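Local coordinates for D-psicose 3-epimerase (Agrobacterium tumefaciens, PDB 2HK0), which catalyses the interconversion of D-fructose and D-psicose by epimerisation at C3, a reaction in which a bound metal plays a pivotal role, at residues L113-I124 and F159-C168; E264-T272 and R281-M292. One frame throughout, in Å; residues are numbered along the deposited sequence.

Contact 1 (L113-I124 and F159-C168); sequences LSNVAKLDIHTI and FANDLGINLC
H122 ND1 donates to G164 O at 2.6 Å; the oxygen lies close to the imidazole plane, while ND1 stands above the carbonyl plane of G164. At the other edge of the ring NE2 donates to D120 OD1, so two bonds fix the rotation of the imidazole. The contact belongs to the βαβ unit of a TIM barrel, where strand 123-126 runs parallel to strand 166-170. N166 N donates to H122 O (2.9 Å), I124 N to N166 O (3.1 Å) and C168 N to I124 O (2.7 Å), the regular ladder of a parallel pair. A water donates to both I121 O and L163 O and lies over one face of the H122 ring, offset toward its rim. Each helix ends in a Schellman motif, with D120 and G164 at positive phi as the C-prime residues, before the chain goes on to its strand. Outside the strands, the ends of helices 99-118 and 142-162 pack together. I165 turns its CG1 branch back beside its backbone N (chi1 -65°), which carries CD1 to helix 99-118, where it meets V116 CG1 at 3.6 Å, and its CG2 meets I124 CG1 at 3.7 Å. L163 lays CD2 against A117 CB and CD1 near L113 O, and L113 CD2 rests on A160 CB. Farther out the edge of the F159 ring faces S114, whose hydroxyl is bonded to E110 O: S114 OG lies in the ring plane, 3.4 Å from F159 CZ.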
# COMPACT_ATOMS: atom_id res chain seq x y z
N LEU A 113 -2.38 -1.15 41.16
CA LEU A 113 -1.29 -2.09 40.89
C LEU A 113 -1.32 -3.28 41.85
O LEU A 113 -1.09 -4.43 41.45
CB LEU A 113 0.06 -1.35 40.99
CG LEU A 113 0.92 -0.93 39.79
CD1 LEU A 113 0.13 -0.90 38.51
CD2 LEU A 113 1.55 0.43 40.08
N SER A 114 -1.60 -3.03 43.13
CA SER A 114 -1.67 -4.11 44.11
C SER A 114 -2.81 -5.06 43.75
O SER A 114 -2.67 -6.28 43.82
CB SER A 114 -1.91 -3.55 45.52
OG SER A 114 -0.82 -2.73 45.93
N ASN A 115 -3.95 -4.50 43.37
CA ASN A 115 -5.09 -5.32 43.00
C ASN A 115 -4.81 -6.10 41.71
O ASN A 115 -5.15 -7.27 41.59
CB ASN A 115 -6.34 -4.46 42.85
CG ASN A 115 -6.85 -3.94 44.19
OD1 ASN A 115 -6.73 -4.62 45.20
ND2 ASN A 115 -7.41 -2.74 44.20
N VAL A 116 -4.16 -5.43 40.76
CA VAL A 116 -3.79 -6.02 39.47
C VAL A 116 -2.93 -7.27 39.68
O VAL A 116 -3.09 -8.28 38.99
CB VAL A 116 -3.03 -4.96 38.64
CG1 VAL A 116 -2.06 -5.61 37.70
CG2 VAL A 116 -4.05 -4.08 37.89
N ALA A 117 -2.02 -7.20 40.65
CA ALA A 117 -1.15 -8.34 40.93
C ALA A 117 -1.95 -9.51 41.49
O ALA A 117 -1.59 -10.68 41.27
CB ALA A 117 -0.05 -7.92 41.92
N LYS A 118 -3.04 -9.21 42.19
CA LYS A 118 -3.90 -10.25 42.76
C LYS A 118 -4.55 -11.07 41.65
O LYS A 118 -5.05 -12.18 41.89
CB LYS A 118 -5.00 -9.65 43.64
CG LYS A 118 -4.50 -9.00 44.92
CD LYS A 118 -5.63 -8.26 45.65
CE LYS A 118 -5.10 -7.48 46.85
NZ LYS A 118 -6.14 -6.63 47.50
N LEU A 119 -4.58 -10.53 40.43
CA LEU A 119 -5.16 -11.24 39.30
C LEU A 119 -4.07 -11.86 38.43
O LEU A 119 -4.35 -12.34 37.32
CB LEU A 119 -6.04 -10.31 38.45
CG LEU A 119 -7.34 -9.79 39.09
CD1 LEU A 119 -8.07 -8.93 38.09
CD2 LEU A 119 -8.22 -10.96 39.54
N ASP A 120 -2.84 -11.83 38.91
CA ASP A 120 -1.71 -12.37 38.17
C ASP A 120 -1.54 -11.67 36.82
O ASP A 120 -1.25 -12.29 35.80
CB ASP A 120 -1.89 -13.89 37.97
CG ASP A 120 -0.59 -14.60 37.62
OD1 ASP A 120 0.48 -14.10 38.02
OD2 ASP A 120 -0.63 -15.66 36.96
N ILE A 121 -1.73 -10.35 36.83
CA ILE A 121 -1.57 -9.51 35.65
C ILE A 121 -0.18 -8.87 35.74
O ILE A 121 0.19 -8.30 36.77
CB ILE A 121 -2.64 -8.38 35.64
CG1 ILE A 121 -4.02 -8.98 35.35
CG2 ILE A 121 -2.26 -7.30 34.63
CD1 ILE A 121 -5.14 -7.99 35.52
N HIS A 122 0.60 -8.96 34.67
CA HIS A 122 1.95 -8.40 34.67
C HIS A 122 2.19 -7.27 33.66
O HIS A 122 3.28 -6.68 33.63
CB HIS A 122 2.95 -9.54 34.45
CG HIS A 122 3.02 -10.49 35.60
ND1 HIS A 122 3.92 -10.33 36.63
CD2 HIS A 122 2.24 -11.54 35.94
CE1 HIS A 122 3.68 -11.23 37.57
NE2 HIS A 122 2.66 -11.98 37.17
N THR A 123 1.19 -6.98 32.85
CA THR A 123 1.29 -5.92 31.85
C THR A 123 0.15 -4.94 32.03
O THR A 123 -1.03 -5.31 31.99
CB THR A 123 1.26 -6.49 30.41
OG1 THR A 123 2.41 -7.31 30.20
CG2 THR A 123 1.25 -5.38 29.36
N ILE A 124 0.50 -3.68 32.25
CA ILE A 124 -0.44 -2.58 32.44
C ILE A 124 -0.12 -1.55 31.37
O ILE A 124 1.04 -1.16 31.21
CB ILE A 124 -0.24 -1.94 33.83
CG1 ILE A 124 -0.73 -2.90 34.91
CG2 ILE A 124 -0.93 -0.60 33.91
CD1 ILE A 124 -2.19 -3.28 34.80
N PHE A 159 7.41 0.38 42.66
CA PHE A 159 6.28 -0.30 43.29
C PHE A 159 5.75 -1.35 42.32
O PHE A 159 5.50 -2.49 42.71
CB PHE A 159 5.19 0.73 43.64
CG PHE A 159 4.08 0.18 44.49
CD1 PHE A 159 3.01 -0.49 43.91
CD2 PHE A 159 4.11 0.34 45.88
CE1 PHE A 159 1.97 -0.99 44.70
CE2 PHE A 159 3.08 -0.16 46.68
CZ PHE A 159 2.00 -0.83 46.08
N ALA A 160 5.59 -0.98 41.05
CA ALA A 160 5.12 -1.92 40.04
C ALA A 160 6.13 -3.05 39.86
O ALA A 160 5.76 -4.23 39.77
CB ALA A 160 4.93 -1.19 38.70
N ASN A 161 7.40 -2.69 39.82
CA ASN A 161 8.46 -3.67 39.64
C ASN A 161 8.50 -4.72 40.74
O ASN A 161 8.78 -5.89 40.47
CB ASN A 161 9.82 -2.98 39.54
CG ASN A 161 10.95 -3.96 39.23
OD1 ASN A 161 11.91 -4.08 39.99
ND2 ASN A 161 10.82 -4.68 38.12
N ASP A 162 8.20 -4.34 41.97
CA ASP A 162 8.21 -5.32 43.04
C ASP A 162 7.11 -6.35 42.78
O ASP A 162 7.22 -7.50 43.20
CB ASP A 162 7.99 -4.66 44.41
CG ASP A 162 9.21 -3.86 44.87
OD1 ASP A 162 10.32 -4.09 44.34
OD2 ASP A 162 9.06 -3.01 45.78
N LEU A 163 6.08 -5.95 42.06
CA LEU A 163 4.97 -6.85 41.76
C LEU A 163 5.16 -7.56 40.42
O LEU A 163 4.27 -8.26 39.95
CB LEU A 163 3.64 -6.06 41.76
CG LEU A 163 3.27 -5.42 43.11
CD1 LEU A 163 2.08 -4.48 42.96
CD2 LEU A 163 2.96 -6.54 44.12
N GLY A 164 6.33 -7.38 39.80
CA GLY A 164 6.62 -8.01 38.51
C GLY A 164 5.75 -7.45 37.39
O GLY A 164 5.40 -8.15 36.45
N ILE A 165 5.41 -6.16 37.49
CA ILE A 165 4.55 -5.49 36.53
C ILE A 165 5.30 -4.48 35.65
O ILE A 165 6.07 -3.67 36.16
CB ILE A 165 3.40 -4.73 37.27
CG1 ILE A 165 2.48 -5.73 37.98
CG2 ILE A 165 2.62 -3.81 36.28
CD1 ILE A 165 1.35 -5.08 38.81
N ASN A 166 5.06 -4.54 34.34
CA ASN A 166 5.64 -3.59 33.39
C ASN A 166 4.58 -2.54 33.10
O ASN A 166 3.42 -2.87 32.88
CB ASN A 166 6.02 -4.28 32.07
CG ASN A 166 7.29 -5.11 32.20
OD1 ASN A 166 8.28 -4.64 32.75
ND2 ASN A 166 7.27 -6.33 31.69
N LEU A 167 4.99 -1.27 33.11
CA LEU A 167 4.11 -0.14 32.83
C LEU A 167 4.37 0.25 31.37
O LEU A 167 5.49 0.63 31.01
CB LEU A 167 4.46 1.04 33.76
CG LEU A 167 4.35 0.69 35.26
CD1 LEU A 167 4.87 1.83 36.12
CD2 LEU A 167 2.89 0.38 35.59
N CYS A 168 3.34 0.15 30.53
CA CYS A 168 3.50 0.47 29.11
C CYS A 168 2.80 1.77 28.76
O CYS A 168 1.57 1.87 28.83
CB CYS A 168 2.96 -0.69 28.27
SG CYS A 168 3.78 -2.25 28.69
O HOH W 1 1.73 -8.89 38.99

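Contact 2 (E264-T272 and R281-M292); sequences EPFVKTGGT and RDLSGGADIAKM
The D282 carboxylate lies beside the side chain of K268, and both its oxygens use syn lone pairs within their own loop: OD1 takes the S284 hydroxyl and OD2 the backbone N of G286. The R281 guanidinium carries L283 CD1 over one face, toward its rim, and its NH1 forms a salt bridge to E210 of the second subunit. T269 CG2 abuts the R281-D282 peptide, 3.3 Å from D282 N. The contact joins the loop after barrel strand 260-263 to the loop leading into helix 289-307 (N-cap D288) and to that helix's first turn at M292. L283 N donates to V267 O (3.0 Å, 175°). Bent at chi2 (-68°), the K268 chain brings NZ to A287 O, on a lone pair in the carbonyl plane, and to S284 OG, each at 2.9 Å. The same hydroxyl accepts from A287 N, an ST motif. Selenomethionine M292 sets SE 3.7 Å from K268 CE and 4.0 Å from V267 CG2. A water links T269 N to D282 OD1. With D282 OD1 4.2 Å from K268 NZ, beyond a salt bridge, the carboxylate probably favours a charged lysine, while the ammonium would polarise the S284 hydroxyl, which is bonded to both.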
# COMPACT_ATOMS: atom_id res chain seq x y z
N GLU A 264 -8.31 -4.03 19.67
CA GLU A 264 -9.17 -3.15 20.44
C GLU A 264 -10.24 -2.57 19.51
O GLU A 264 -10.27 -1.37 19.24
CB GLU A 264 -8.28 -2.04 21.01
CG GLU A 264 -8.96 -1.02 21.90
CD GLU A 264 -7.97 0.05 22.37
OE1 GLU A 264 -7.22 0.56 21.52
OE2 GLU A 264 -7.95 0.36 23.58
N PRO A 265 -11.13 -3.43 19.01
CA PRO A 265 -12.16 -2.91 18.11
C PRO A 265 -13.35 -2.25 18.79
O PRO A 265 -13.82 -2.70 19.84
CB PRO A 265 -12.54 -4.14 17.28
CG PRO A 265 -12.37 -5.28 18.28
CD PRO A 265 -11.20 -4.90 19.16
N PHE A 266 -13.83 -1.18 18.19
CA PHE A 266 -14.99 -0.45 18.70
C PHE A 266 -15.85 -0.19 17.46
O PHE A 266 -15.58 0.73 16.68
CB PHE A 266 -14.54 0.87 19.35
CG PHE A 266 -13.80 0.70 20.67
CD1 PHE A 266 -14.48 0.29 21.82
CD2 PHE A 266 -12.44 1.00 20.76
CE1 PHE A 266 -13.80 0.18 23.05
CE2 PHE A 266 -11.76 0.90 21.98
CZ PHE A 266 -12.44 0.49 23.13
N VAL A 267 -16.89 -1.01 17.30
CA VAL A 267 -17.75 -0.92 16.14
C VAL A 267 -19.24 -0.70 16.47
O VAL A 267 -20.07 -0.65 15.56
CB VAL A 267 -17.60 -2.20 15.27
CG1 VAL A 267 -16.13 -2.37 14.80
CG2 VAL A 267 -18.05 -3.42 16.06
N LYS A 268 -19.58 -0.56 17.75
CA LYS A 268 -20.97 -0.35 18.16
C LYS A 268 -21.27 1.06 18.68
O LYS A 268 -20.56 1.58 19.54
CB LYS A 268 -21.35 -1.38 19.23
CG LYS A 268 -21.44 -2.81 18.70
CD LYS A 268 -22.62 -2.99 17.74
CE LYS A 268 -22.76 -4.45 17.27
NZ LYS A 268 -24.00 -4.71 16.44
N THR A 269 -22.34 1.66 18.15
CA THR A 269 -22.76 2.99 18.58
C THR A 269 -23.52 2.87 19.88
O THR A 269 -23.97 1.78 20.25
CB THR A 269 -23.75 3.64 17.61
OG1 THR A 269 -25.00 2.93 17.70
CG2 THR A 269 -23.25 3.59 16.18
N GLY A 270 -23.70 4.00 20.57
CA GLY A 270 -24.46 4.01 21.81
C GLY A 270 -23.73 3.77 23.12
O GLY A 270 -22.65 3.17 23.18
N GLY A 271 -24.35 4.25 24.20
CA GLY A 271 -23.78 4.09 25.52
C GLY A 271 -22.57 4.98 25.71
O GLY A 271 -22.22 5.77 24.84
N THR A 272 -21.94 4.85 26.87
CA THR A 272 -20.76 5.62 27.21
C THR A 272 -19.57 5.32 26.28
O THR A 272 -18.82 6.22 25.91
CB THR A 272 -20.35 5.33 28.66
OG1 THR A 272 -21.46 5.61 29.52
CG2 THR A 272 -19.17 6.19 29.07
N ARG A 281 -21.36 5.99 13.95
CA ARG A 281 -22.06 5.10 13.04
C ARG A 281 -21.67 3.67 13.33
O ARG A 281 -20.55 3.40 13.76
CB ARG A 281 -21.70 5.42 11.58
CG ARG A 281 -20.23 5.09 11.24
CD ARG A 281 -19.84 5.65 9.90
NE ARG A 281 -18.54 5.19 9.43
CZ ARG A 281 -17.37 5.64 9.88
NH1 ARG A 281 -17.34 6.57 10.82
NH2 ARG A 281 -16.23 5.18 9.37
N ASP A 282 -22.59 2.75 13.07
CA ASP A 282 -22.34 1.35 13.28
C ASP A 282 -21.33 0.84 12.25
O ASP A 282 -21.45 1.13 11.07
CB ASP A 282 -23.64 0.57 13.15
CG ASP A 282 -23.44 -0.92 13.29
OD1 ASP A 282 -22.84 -1.32 14.30
OD2 ASP A 282 -23.87 -1.68 12.41
N LEU A 283 -20.34 0.08 12.71
CA LEU A 283 -19.35 -0.48 11.80
C LEU A 283 -19.30 -2.00 11.95
O LEU A 283 -18.35 -2.64 11.50
CB LEU A 283 -17.96 0.13 12.07
CG LEU A 283 -17.71 1.55 11.56
CD1 LEU A 283 -16.35 2.05 12.03
CD2 LEU A 283 -17.76 1.57 10.04
N SER A 284 -20.34 -2.56 12.57
CA SER A 284 -20.44 -4.01 12.78
C SER A 284 -21.27 -4.65 11.67
O SER A 284 -21.22 -5.86 11.47
CB SER A 284 -21.11 -4.33 14.10
OG SER A 284 -22.51 -4.04 14.03
N GLY A 285 -22.04 -3.82 10.97
CA GLY A 285 -22.90 -4.32 9.92
C GLY A 285 -24.13 -4.93 10.56
O GLY A 285 -24.62 -5.96 10.10
N GLY A 286 -24.61 -4.31 11.64
CA GLY A 286 -25.76 -4.80 12.36
C GLY A 286 -25.56 -6.20 12.95
O GLY A 286 -26.53 -6.95 13.12
N ALA A 287 -24.33 -6.55 13.27
CA ALA A 287 -24.03 -7.88 13.79
C ALA A 287 -24.70 -8.26 15.11
O ALA A 287 -24.87 -7.44 16.01
CB ALA A 287 -22.51 -8.07 13.93
N ASP A 288 -25.12 -9.52 15.21
CA ASP A 288 -25.69 -10.03 16.45
C ASP A 288 -24.45 -10.54 17.20
O ASP A 288 -23.34 -10.50 16.65
CB ASP A 288 -26.68 -11.18 16.20
CG ASP A 288 -26.16 -12.19 15.19
OD1 ASP A 288 -24.94 -12.42 15.11
OD2 ASP A 288 -27.01 -12.77 14.47
N ILE A 289 -24.63 -11.02 18.42
CA ILE A 289 -23.48 -11.50 19.17
C ILE A 289 -22.68 -12.55 18.43
O ILE A 289 -21.45 -12.52 18.44
CB ILE A 289 -23.87 -12.04 20.55
CG1 ILE A 289 -24.36 -10.89 21.43
CG2 ILE A 289 -22.64 -12.66 21.23
CD1 ILE A 289 -24.81 -11.33 22.81
N ALA A 290 -23.37 -13.47 17.76
CA ALA A 290 -22.70 -14.52 17.01
C ALA A 290 -21.84 -13.97 15.86
O ALA A 290 -20.76 -14.51 15.57
CB ALA A 290 -23.72 -15.53 16.46
N LYS A 291 -22.31 -12.92 15.19
CA LYS A 291 -21.51 -12.36 14.11
C LYS A 291 -20.31 -11.62 14.74
O LYS A 291 -19.20 -11.66 14.20
CB LYS A 291 -22.35 -11.42 13.24
CG LYS A 291 -21.61 -10.80 12.04
CD LYS A 291 -20.90 -11.86 11.23
CE LYS A 291 -20.55 -11.35 9.83
NZ LYS A 291 -19.87 -10.04 9.87
N MSE A 292 -20.52 -10.96 15.87
CA MSE A 292 -19.42 -10.25 16.55
C MSE A 292 -18.30 -11.24 16.91
O MSE A 292 -17.12 -10.95 16.75
CB MSE A 292 -19.94 -9.57 17.80
CG MSE A 292 -20.89 -8.39 17.53
SE MSE A 292 -19.90 -6.82 16.85
CE MSE A 292 -19.24 -6.22 18.61
O HOH W 2 -23.86 -0.20 16.61

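From the N terminus the chain lays down barrel strands 22-26, 52-56 and 81-85 before contact 1 opens on helix 99-118. Contact 1 closes across 34 intervening residues that include most of helix 142-162, and ties neighbouring strands 123-126 and 166-170 together where they begin, along with the helices that lead into them. The remaining strands up to 260-263 follow before contact 2 opens, so the two come in series, neither nesting nor crossing. Contact 2 closes a short loop of eight residues, which holds the rest of helix 271-276, and fastens the segment following the last strand to the start of C-terminal helix 289-307. The centres of contacts 1 and 2 lie about 31 Å apart.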